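Local coordinates for lectin-like protein (Entamoeba histolytica HM-1:IMSS-A, PDB 5ZBT) that is of uncharacterised function but, as a legume lectin-like domain of an ERGIC-53-like membrane protein, may bind D-mannose, at residues 69-82 / 200-212. Residues are numbered along the deposited sequence; the frame is centred on the assembly and turned at random.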
loop_
_atom_site.group_PDB
_atom_site.type_symbol
_atom_site.label_atom_id
_atom_site.label_comp_id
_atom_site.label_asym_id
_atom_site.label_seq_id
_atom_site.Cartn_x
_atom_site.Cartn_y
_atom_site.Cartn_z
ATOM N N MET A 69 -4.865 0.560 8.137
ATOM C CA MET A 69 -5.061 -0.849 8.430
ATOM C C MET A 69 -3.683 -1.378 8.814
ATOM O O MET A 69 -2.774 -1.382 7.981
ATOM C CB MET A 69 -5.627 -1.554 7.198
ATOM C CG MET A 69 -6.409 -2.809 7.434
ATOM S SD MET A 69 -7.007 -3.326 5.823
ATOM C CE MET A 69 -7.190 -5.063 6.098
ATOM N N ASN A 70 -3.523 -1.794 10.072
ATOM C CA ASN A 70 -2.230 -2.148 10.660
ATOM C C ASN A 70 -2.125 -3.652 10.864
ATOM O O ASN A 70 -2.940 -4.234 11.590
ATOM C CB ASN A 70 -2.036 -1.463 12.011
ATOM C CG ASN A 70 -1.553 -0.066 11.877
ATOM O OD1 ASN A 70 -0.957 0.295 10.858
ATOM N ND2 ASN A 70 -1.800 0.749 12.904
ATOM N N GLY A 71 -1.106 -4.267 10.261
ATOM C CA GLY A 71 -0.788 -5.650 10.550
ATOM C C GLY A 71 -0.557 -5.843 12.040
ATOM O O GLY A 71 0.138 -5.049 12.677
ATOM N N LYS A 72 -1.159 -6.876 12.623
ATOM C CA LYS A 72 -0.949 -7.110 14.045
ATOM C C LYS A 72 0.427 -7.705 14.333
ATOM O O LYS A 72 1.026 -7.384 15.366
ATOM C CB LYS A 72 -2.044 -8.029 14.591
ATOM C CG LYS A 72 -3.419 -7.403 14.570
ATOM C CD LYS A 72 -4.293 -7.989 15.643
ATOM C CE LYS A 72 -5.507 -8.660 15.053
ATOM N NZ LYS A 72 -6.706 -7.848 15.353
ATOM N N TYR A 73 0.946 -8.539 13.431
ATOM C CA TYR A 73 2.118 -9.364 13.698
ATOM C C TYR A 73 3.293 -8.929 12.827
ATOM O O TYR A 73 3.197 -8.921 11.595
ATOM C CB TYR A 73 1.768 -10.841 13.494
ATOM C CG TYR A 73 0.578 -11.206 14.359
ATOM C CD1 TYR A 73 0.659 -11.097 15.746
ATOM C CD2 TYR A 73 -0.642 -11.582 13.802
ATOM C CE1 TYR A 73 -0.433 -11.382 16.564
ATOM C CE2 TYR A 73 -1.742 -11.873 14.613
ATOM C CZ TYR A 73 -1.631 -11.771 15.999
ATOM O OH TYR A 73 -2.699 -12.056 16.841
ATOM N N LYS A 74 4.393 -8.559 13.478
ATOM C CA LYS A 74 5.625 -8.225 12.779
ATOM C C LYS A 74 6.219 -9.471 12.128
ATOM O O LYS A 74 6.334 -10.527 12.770
ATOM C CB LYS A 74 6.610 -7.603 13.765
ATOM C CG LYS A 74 7.976 -7.314 13.180
ATOM C CD LYS A 74 8.864 -6.587 14.194
ATOM C CE LYS A 74 9.165 -5.170 13.717
ATOM N NZ LYS A 74 9.585 -4.273 14.834
ATOM N N VAL A 75 6.612 -9.352 10.851
ATOM C CA VAL A 75 7.076 -10.495 10.069
ATOM C C VAL A 75 8.569 -10.374 9.780
ATOM O O VAL A 75 9.119 -9.278 9.631
ATOM C CB VAL A 75 6.286 -10.652 8.750
ATOM C CG1 VAL A 75 4.852 -11.028 9.036
ATOM C CG2 VAL A 75 6.352 -9.377 7.900
ATOM N N ASP A 76 9.222 -11.530 9.694
ATOM C CA ASP A 76 10.632 -11.651 9.317
ATOM C C ASP A 76 10.673 -12.499 8.050
ATOM O O ASP A 76 10.721 -13.725 8.133
ATOM C CB ASP A 76 11.448 -12.287 10.441
ATOM C CG ASP A 76 12.950 -12.158 10.230
ATOM O OD1 ASP A 76 13.372 -11.752 9.126
ATOM O OD2 ASP A 76 13.704 -12.430 11.189
ATOM N N LEU A 77 10.662 -11.847 6.879
ATOM C CA LEU A 77 10.352 -12.674 5.719
ATOM C C LEU A 77 11.600 -13.015 4.921
ATOM O O LEU A 77 12.565 -12.250 4.907
ATOM C CB LEU A 77 9.359 -11.958 4.793
ATOM C CG LEU A 77 7.963 -11.706 5.360
ATOM C CD1 LEU A 77 7.119 -11.049 4.311
ATOM C CD2 LEU A 77 7.342 -13.021 5.818
ATOM N N PRO A 78 11.597 -14.158 4.240
ATOM C CA PRO A 78 12.583 -14.375 3.172
ATOM C C PRO A 78 12.190 -13.557 1.957
ATOM O O PRO A 78 11.245 -12.766 2.035
ATOM C CB PRO A 78 12.466 -15.874 2.893
ATOM C CG PRO A 78 11.015 -16.143 3.148
ATOM C CD PRO A 78 10.606 -15.250 4.301
ATOM N N SER A 79 12.876 -13.749 0.833
ATOM C CA SER A 79 12.500 -13.043 -0.381
ATOM C C SER A 79 11.018 -13.243 -0.628
ATOM O O SER A 79 10.502 -14.356 -0.520
ATOM C CB SER A 79 13.322 -13.536 -1.570
ATOM O OG SER A 79 14.679 -13.227 -1.341
ATOM N N PHE A 80 10.325 -12.148 -0.899
ATOM C CA PHE A 80 8.878 -12.206 -0.929
ATOM C C PHE A 80 8.350 -11.346 -2.057
ATOM O O PHE A 80 9.052 -10.488 -2.609
ATOM C CB PHE A 80 8.257 -11.755 0.402
ATOM C CG PHE A 80 8.557 -10.338 0.764
ATOM C CD1 PHE A 80 7.736 -9.307 0.315
ATOM C CD2 PHE A 80 9.656 -10.031 1.567
ATOM C CE1 PHE A 80 8.003 -7.991 0.640
ATOM C CE2 PHE A 80 9.927 -8.725 1.916
ATOM C CZ PHE A 80 9.094 -7.693 1.453
ATOM N N GLU A 81 7.085 -11.589 -2.378
ATOM C CA GLU A 81 6.336 -10.760 -3.303
ATOM C C GLU A 81 4.967 -10.512 -2.683
ATOM O O GLU A 81 4.300 -11.459 -2.245
ATOM C CB GLU A 81 6.219 -11.424 -4.683
ATOM C CG GLU A 81 5.122 -10.818 -5.519
ATOM C CD GLU A 81 5.174 -11.219 -6.989
ATOM O OE1 GLU A 81 6.279 -11.426 -7.543
ATOM O OE2 GLU A 81 4.087 -11.298 -7.601
ATOM N N LEU A 82 4.578 -9.240 -2.595
ATOM C CA LEU A 82 3.234 -8.865 -2.187
ATOM C C LEU A 82 2.471 -8.350 -3.401
ATOM O O LEU A 82 3.020 -7.593 -4.220
ATOM C CB LEU A 82 3.257 -7.809 -1.078
ATOM C CG LEU A 82 4.195 -8.082 0.100
ATOM C CD1 LEU A 82 4.448 -6.822 0.915
ATOM C CD2 LEU A 82 3.626 -9.175 0.981
ATOM N N ASP A 200 20.517 -2.060 -2.986
ATOM C CA ASP A 200 21.152 -1.883 -1.676
ATOM C C ASP A 200 20.208 -1.224 -0.656
ATOM O O ASP A 200 20.566 -0.291 0.066
ATOM C CB ASP A 200 22.464 -1.101 -1.816
ATOM C CG ASP A 200 23.310 -1.165 -0.563
ATOM O OD1 ASP A 200 23.595 -2.292 -0.092
ATOM O OD2 ASP A 200 23.685 -0.086 -0.044
ATOM N N ILE A 201 18.983 -1.735 -0.582
ATOM C CA ILE A 201 17.984 -1.253 0.364
ATOM C C ILE A 201 17.668 -2.392 1.319
ATOM O O ILE A 201 17.474 -3.537 0.892
ATOM C CB ILE A 201 16.720 -0.741 -0.350
ATOM C CG1 ILE A 201 15.657 -0.303 0.649
ATOM C CG2 ILE A 201 16.156 -1.783 -1.315
ATOM C CD1 ILE A 201 14.467 0.366 -0.049
ATOM N N ASP A 202 17.665 -2.085 2.607
ATOM C CA ASP A 202 17.472 -3.065 3.659
ATOM C C ASP A 202 16.038 -3.014 4.145
ATOM O O ASP A 202 15.463 -1.934 4.273
ATOM C CB ASP A 202 18.422 -2.780 4.816
ATOM C CG ASP A 202 19.568 -3.757 4.870
ATOM O OD1 ASP A 202 20.485 -3.522 5.681
ATOM O OD2 ASP A 202 19.535 -4.763 4.122
ATOM N N ILE A 203 15.468 -4.185 4.411
ATOM C CA ILE A 203 14.139 -4.276 5.017
ATOM C C ILE A 203 14.231 -5.149 6.262
ATOM O O ILE A 203 14.214 -6.386 6.162
ATOM C CB ILE A 203 13.090 -4.827 4.037
ATOM C CG1 ILE A 203 13.065 -3.979 2.760
ATOM C CG2 ILE A 203 11.724 -4.840 4.689
ATOM C CD1 ILE A 203 12.071 -4.443 1.740
ATOM N N PRO A 204 14.321 -4.556 7.446
ATOM C CA PRO A 204 14.283 -5.342 8.686
ATOM C C PRO A 204 12.895 -5.920 8.907
ATOM O O PRO A 204 11.961 -5.586 8.161
ATOM C CB PRO A 204 14.638 -4.304 9.768
ATOM C CG PRO A 204 15.108 -3.083 9.034
ATOM C CD PRO A 204 14.420 -3.115 7.708
ATOM N N PRO A 205 12.707 -6.781 9.910
ATOM C CA PRO A 205 11.342 -7.230 10.248
ATOM C C PRO A 205 10.358 -6.059 10.312
ATOM O O PRO A 205 10.699 -4.965 10.765
ATOM C CB PRO A 205 11.522 -7.893 11.616
ATOM C CG PRO A 205 12.956 -8.385 11.610
ATOM C CD PRO A 205 13.742 -7.428 10.752
ATOM N N PHE A 206 9.131 -6.279 9.835
ATOM C CA PHE A 206 8.214 -5.157 9.669
ATOM C C PHE A 206 6.766 -5.556 9.948
ATOM O O PHE A 206 6.376 -6.723 9.861
ATOM C CB PHE A 206 8.315 -4.554 8.254
ATOM C CG PHE A 206 7.934 -5.515 7.143
ATOM C CD1 PHE A 206 8.903 -6.282 6.496
ATOM C CD2 PHE A 206 6.617 -5.649 6.742
ATOM C CE1 PHE A 206 8.562 -7.158 5.471
ATOM C CE2 PHE A 206 6.270 -6.528 5.721
ATOM C CZ PHE A 206 7.244 -7.278 5.082
ATOM N N TYR A 207 5.970 -4.544 10.266
ATOM C CA TYR A 207 4.523 -4.633 10.179
ATOM C C TYR A 207 4.063 -4.129 8.819
ATOM O O TYR A 207 4.533 -3.094 8.335
ATOM C CB TYR A 207 3.853 -3.793 11.258
ATOM C CG TYR A 207 4.169 -4.145 12.696
ATOM C CD1 TYR A 207 3.370 -5.047 13.399
ATOM C CD2 TYR A 207 5.211 -3.523 13.372
ATOM C CE1 TYR A 207 3.621 -5.350 14.728
ATOM C CE2 TYR A 207 5.472 -3.814 14.693
ATOM C CZ TYR A 207 4.671 -4.729 15.369
ATOM O OH TYR A 207 4.920 -5.017 16.686
ATOM N N LEU A 208 3.112 -4.839 8.220
ATOM C CA LEU A 208 2.553 -4.437 6.940
ATOM C C LEU A 208 1.330 -3.560 7.186
ATOM O O LEU A 208 0.383 -3.976 7.870
ATOM C CB LEU A 208 2.179 -5.659 6.100
ATOM C CG LEU A 208 1.644 -5.284 4.715
ATOM C CD1 LEU A 208 2.743 -4.587 3.904
ATOM C CD2 LEU A 208 1.143 -6.497 3.992
ATOM N N GLY A 209 1.344 -2.351 6.639
ATOM C CA GLY A 209 0.222 -1.442 6.757
ATOM C C GLY A 209 -0.349 -1.061 5.402
ATOM O O GLY A 209 0.349 -1.082 4.383
ATOM N N ILE A 210 -1.632 -0.720 5.398
ATOM C CA ILE A 210 -2.294 -0.129 4.243
ATOM C C ILE A 210 -3.023 1.112 4.731
ATOM O O ILE A 210 -3.596 1.111 5.827
ATOM C CB ILE A 210 -3.270 -1.117 3.560
ATOM C CG1 ILE A 210 -2.535 -2.383 3.127
ATOM C CG2 ILE A 210 -3.975 -0.471 2.333
ATOM C CD1 ILE A 210 -3.449 -3.517 2.743
ATOM N N SER A 211 -2.980 2.179 3.933
ATOM C CA SER A 211 -3.612 3.440 4.299
ATOM C C SER A 211 -4.086 4.152 3.043
ATOM O O SER A 211 -3.659 3.839 1.925
ATOM C CB SER A 211 -2.654 4.348 5.062
ATOM O OG SER A 211 -1.699 4.888 4.173
ATOM N N ALA A 212 -4.963 5.138 3.241
ATOM C CA ALA A 212 -5.403 5.941 2.115
ATOM C C ALA A 212 -6.035 7.221 2.626
ATOM O O ALA A 212 -6.550 7.278 3.743
ATOM C CB ALA A 212 -6.400 5.183 1.217
HETATM O O HOH W 1 1.933 -7.143 9.606
HETATM O O HOH W 2 12.227 -4.300 12.925
HETATM O O HOH W 3 13.803 -9.258 7.751
#
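Met69 and Ile210 form a hydrogen-bonded pair where strands 66-71 and 207-213 lie antiparallel in one sheet of the legume-lectin-like beta sandwich; the chain beyond them, through the loop 72-79, crosses to strand 80-90 of the facing sheet. Met69 N gives a nearly straight bond to Ile210 O (2.7 Å), returned by Ile210 N, and Gly71 N reaches Leu208 O. The strands then part: a water accepts from Leu208 N and donates to Tyr73 O. Pairing resumes two residues out of step at Val75 and Phe206, joined by reciprocal backbone bonds.

Two CH-pi contacts pack this second meeting. Lys74 CB sits over the Tyr207 ring, 3.9 Å from its centroid, while Lys72 O lies at the ring edge, 3.4 Å from Tyr207 CE1. The Phe206 CB bond points away from 69-82, but chi1 of 62° swings the ring back, and Val75 CG2 lies over one face, 3.7 Å from its centroid. Phe80 meets that ring obliquely from the opposite sheet, planes at 46°, and Leu82 CD1 touches Leu208 CD1 (4.1 Å).

Leu102 of strand 97-103 packs against both phenylalanines, and strand 220-231 adds Tyr229 against Phe80 and Leu227 against Leu208.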